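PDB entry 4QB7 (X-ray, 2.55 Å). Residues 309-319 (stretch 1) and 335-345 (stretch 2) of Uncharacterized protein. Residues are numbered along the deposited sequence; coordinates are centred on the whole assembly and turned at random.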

# COMPACT_ATOMS: atom_id res chain seq x y z
N ASN A 309 -1.35 -0.17 -26.27
CA ASN A 309 -2.68 0.01 -25.69
C ASN A 309 -3.48 -1.30 -25.71
O ASN A 309 -4.71 -1.27 -25.83
N LYS A 310 -2.79 -2.44 -25.54
CA LYS A 310 -3.40 -3.78 -25.48
C LYS A 310 -3.99 -3.99 -24.07
O LYS A 310 -3.30 -3.91 -23.05
N GLU A 311 -5.29 -4.20 -24.03
CA GLU A 311 -6.09 -4.39 -22.83
C GLU A 311 -5.86 -5.78 -22.25
O GLU A 311 -5.85 -6.78 -22.98
N VAL A 312 -5.66 -5.81 -20.94
CA VAL A 312 -5.44 -7.02 -20.15
C VAL A 312 -6.34 -6.88 -18.92
O VAL A 312 -6.10 -5.99 -18.11
N SER A 313 -7.39 -7.71 -18.80
CA SER A 313 -8.29 -7.66 -17.65
C SER A 313 -7.67 -8.32 -16.44
O SER A 313 -7.11 -9.41 -16.57
N LEU A 314 -7.76 -7.67 -15.27
CA LEU A 314 -7.28 -8.23 -14.02
C LEU A 314 -8.40 -9.10 -13.43
O LEU A 314 -9.59 -8.78 -13.63
N PRO A 315 -8.07 -10.24 -12.77
CA PRO A 315 -9.14 -11.13 -12.30
C PRO A 315 -9.97 -10.54 -11.17
O PRO A 315 -9.62 -9.52 -10.61
N LYS A 316 -11.08 -11.20 -10.85
CA LYS A 316 -11.93 -10.78 -9.75
C LYS A 316 -11.19 -11.05 -8.45
O LYS A 316 -10.20 -11.80 -8.46
N ASN A 317 -11.66 -10.43 -7.35
CA ASN A 317 -11.12 -10.59 -6.00
C ASN A 317 -9.63 -10.15 -5.97
O ASN A 317 -8.78 -10.80 -5.37
N THR A 318 -9.33 -9.03 -6.65
CA THR A 318 -8.00 -8.45 -6.70
C THR A 318 -8.07 -7.05 -6.07
O THR A 318 -9.16 -6.49 -5.92
N PHE A 319 -6.89 -6.49 -5.73
CA PHE A 319 -6.70 -5.24 -5.01
C PHE A 319 -7.32 -5.41 -3.59
O PHE A 319 -8.05 -4.54 -3.09
N ALA A 335 -1.90 -16.34 -30.76
CA ALA A 335 -3.16 -15.61 -30.67
C ALA A 335 -2.95 -14.13 -30.29
O ALA A 335 -1.83 -13.63 -30.34
N ILE A 336 -4.07 -13.44 -29.96
CA ILE A 336 -4.23 -12.04 -29.51
C ILE A 336 -3.94 -12.03 -28.01
O ILE A 336 -3.05 -11.35 -27.55
N LYS A 337 -4.70 -12.86 -27.29
CA LYS A 337 -4.75 -13.14 -25.85
C LYS A 337 -3.45 -12.94 -25.06
O LYS A 337 -2.35 -13.28 -25.50
N ILE A 338 -3.63 -12.38 -23.85
CA ILE A 338 -2.67 -12.22 -22.75
C ILE A 338 -3.43 -12.71 -21.55
O ILE A 338 -4.48 -12.14 -21.25
N THR A 339 -2.98 -13.80 -20.91
CA THR A 339 -3.69 -14.35 -19.75
C THR A 339 -2.97 -13.92 -18.48
O THR A 339 -1.77 -13.67 -18.52
N VAL A 340 -3.72 -13.80 -17.36
CA VAL A 340 -3.19 -13.28 -16.09
C VAL A 340 -3.35 -14.28 -14.96
O VAL A 340 -4.39 -14.92 -14.84
N GLU A 341 -2.33 -14.35 -14.10
CA GLU A 341 -2.34 -15.10 -12.85
C GLU A 341 -2.13 -14.10 -11.74
O GLU A 341 -1.15 -13.36 -11.76
N ASP A 342 -3.05 -14.07 -10.78
CA ASP A 342 -2.94 -13.20 -9.62
C ASP A 342 -2.32 -14.02 -8.50
O ASP A 342 -3.00 -14.84 -7.88
N ASN A 343 -1.03 -13.85 -8.28
CA ASN A 343 -0.36 -14.56 -7.19
C ASN A 343 -0.44 -13.70 -5.95
O ASN A 343 0.07 -12.57 -5.95
N MSE A 344 -1.14 -14.19 -4.91
CA MSE A 344 -1.33 -13.38 -3.70
C MSE A 344 -0.56 -13.90 -2.49
O MSE A 344 -0.34 -15.09 -2.34
N GLU A 345 -0.16 -12.99 -1.63
CA GLU A 345 0.55 -13.20 -0.36
C GLU A 345 -0.07 -12.33 0.69
O GLU A 345 -0.55 -11.24 0.38

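The two strands run roughly alongside each other, their N-to-C directions 34° apart, yet no backbone-to-backbone hydrogen bond joins them; side chains fill the gap, with a direct hydrogen bond near each end of an apolar middle. The axes of strands 310-313 and 338-345 approach to 7.2 Å, too far for β-ladder pairing, and the stretches together bury 490 Å². On stretch 2 the strand alternation sends Ile338, Val340, Asp342 and Met344 toward stretch 1, while Thr339 and Glu341 point away; on stretch 1, Lys310, Val312 and Pro315 point toward stretch 2. Val340 (t) is the hub. Its CG2 lies 3.2 Å from Val312 CG1, a tight contact, and its CG1 meets Pro315 CD at 3.9 Å and Leu314 CD2 at 4.3 Å. Leu314 (m, t) starts sideways, but its end comes nearer. Val312 (t) also reaches Ile338 (m, t), CG2 to CD1 at 3.8 Å, so its two methyls touch successive inward residues of the facing strand. At one end Lys310 (t, p, t, m) lays its aliphatic part over Ile338, CG to CD1 at 3.9 Å, then carries its ammonium to the backbone of Ile336, where NZ donates to O at 2.7 Å. At the other end Asp342 (t) packs its CB 3.6 Å from Pro315 CG and accepts a short hydrogen bond at OD2 from Thr318 OG1 (chi1 t), 2.6 Å long; Asp342 OD1 is satisfied elsewhere in the structure. Beyond it, the selenomethionine Met344 (m, t, t) brings CE to 3.5 Å from Asn317 O, a peripheral contact. Water 1 spans the main chains near the lysine end: it donates to Glu311 O at 3.2 Å and accepts a weak hydrogen bond from Ile338 N at 3.4 Å, linking backbones that do not pair directly.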

# COMPACT_ATOMS: atom_id res chain seq x y z
CB ASN A 309 -3.44 1.18 -26.38
CG ASN A 309 -4.54 1.84 -25.55
OD1 ASN A 309 -4.40 2.08 -24.33
ND2 ASN A 309 -5.65 2.22 -26.20
CB LYS A 310 -2.36 -4.86 -25.87
CG LYS A 310 -2.72 -6.31 -25.54
CD LYS A 310 -3.96 -6.82 -26.27
CE LYS A 310 -3.92 -8.30 -26.56
NZ LYS A 310 -2.87 -8.62 -27.57
CB GLU A 311 -7.55 -4.20 -23.19
CG GLU A 311 -8.44 -3.97 -22.00
CD GLU A 311 -9.89 -3.86 -22.38
OE1 GLU A 311 -10.57 -4.91 -22.43
OE2 GLU A 311 -10.36 -2.71 -22.57
CB VAL A 312 -3.94 -7.20 -19.79
CG1 VAL A 312 -3.74 -8.38 -18.85
CG2 VAL A 312 -3.09 -7.36 -21.01
CB SER A 313 -9.62 -8.33 -17.97
OG SER A 313 -10.49 -7.51 -18.74
CB LEU A 314 -6.81 -7.16 -13.04
CG LEU A 314 -5.61 -6.34 -13.50
CD1 LEU A 314 -5.31 -5.21 -12.55
CD2 LEU A 314 -4.39 -7.22 -13.78
CB PRO A 315 -8.38 -12.39 -11.83
CG PRO A 315 -7.00 -11.96 -11.60
CD PRO A 315 -6.72 -10.80 -12.51
CB LYS A 316 -13.32 -11.46 -9.77
CG LYS A 316 -13.34 -12.98 -9.58
CD LYS A 316 -14.77 -13.44 -9.33
CE LYS A 316 -14.93 -14.92 -9.09
NZ LYS A 316 -16.28 -15.25 -8.53
CB ASN A 317 -11.36 -12.03 -5.47
CG ASN A 317 -12.81 -12.47 -5.53
OD1 ASN A 317 -13.74 -11.71 -5.19
ND2 ASN A 317 -13.05 -13.69 -5.98
CB THR A 318 -7.42 -8.45 -8.13
OG1 THR A 318 -6.00 -8.40 -8.04
CG2 THR A 318 -7.94 -7.33 -8.99
CB PHE A 319 -7.25 -4.03 -5.79
CG PHE A 319 -6.29 -3.32 -6.72
CD1 PHE A 319 -5.59 -4.03 -7.70
CD2 PHE A 319 -6.18 -1.93 -6.71
CE1 PHE A 319 -4.79 -3.36 -8.65
CE2 PHE A 319 -5.37 -1.27 -7.66
CZ PHE A 319 -4.67 -1.98 -8.61
CB ALA A 335 -4.07 -16.31 -29.65
CB ILE A 336 -5.70 -11.56 -29.83
CG1 ILE A 336 -6.02 -11.58 -31.33
CG2 ILE A 336 -6.10 -10.23 -29.18
CD1 ILE A 336 -7.01 -12.77 -31.76
CB LYS A 337 -5.17 -14.61 -25.70
CG LYS A 337 -6.04 -14.94 -24.49
CD LYS A 337 -6.36 -16.45 -24.47
CE LYS A 337 -7.49 -16.85 -23.54
NZ LYS A 337 -7.78 -18.31 -23.63
CB ILE A 338 -2.06 -10.83 -22.51
CG1 ILE A 338 -1.37 -10.26 -23.74
CG2 ILE A 338 -1.10 -10.90 -21.33
CD1 ILE A 338 -0.67 -8.85 -23.49
CB THR A 339 -3.86 -15.87 -19.87
OG1 THR A 339 -2.60 -16.48 -19.95
CG2 THR A 339 -4.66 -16.25 -21.08
CB VAL A 340 -3.89 -11.93 -15.73
CG1 VAL A 340 -3.33 -11.31 -14.44
CG2 VAL A 340 -3.79 -10.94 -16.87
CB GLU A 341 -1.24 -16.18 -12.76
CG GLU A 341 -1.20 -17.22 -13.87
CD GLU A 341 0.04 -18.10 -13.79
OE1 GLU A 341 0.09 -18.97 -12.89
OE2 GLU A 341 0.98 -17.89 -14.59
CB ASP A 342 -4.33 -12.65 -9.24
CG ASP A 342 -4.39 -11.55 -8.20
OD1 ASP A 342 -3.35 -11.25 -7.58
OD2 ASP A 342 -5.48 -10.98 -8.01
CB ASN A 343 1.08 -14.90 -7.57
CG ASN A 343 1.17 -15.80 -8.77
OD1 ASN A 343 1.99 -15.59 -9.65
ND2 ASN A 343 0.34 -16.82 -8.85
CB MSE A 344 -2.82 -13.30 -3.35
CG MSE A 344 -3.71 -12.89 -4.52
SE MSE A 344 -5.50 -13.23 -4.01
CE MSE A 344 -6.32 -13.22 -5.56
CB GLU A 345 2.01 -12.78 -0.49
CG GLU A 345 3.04 -13.89 -0.53
CD GLU A 345 4.44 -13.33 -0.67
OE1 GLU A 345 4.86 -13.06 -1.82
OE2 GLU A 345 5.10 -13.09 0.38
O HOH W 1 -5.96 -9.96 -23.61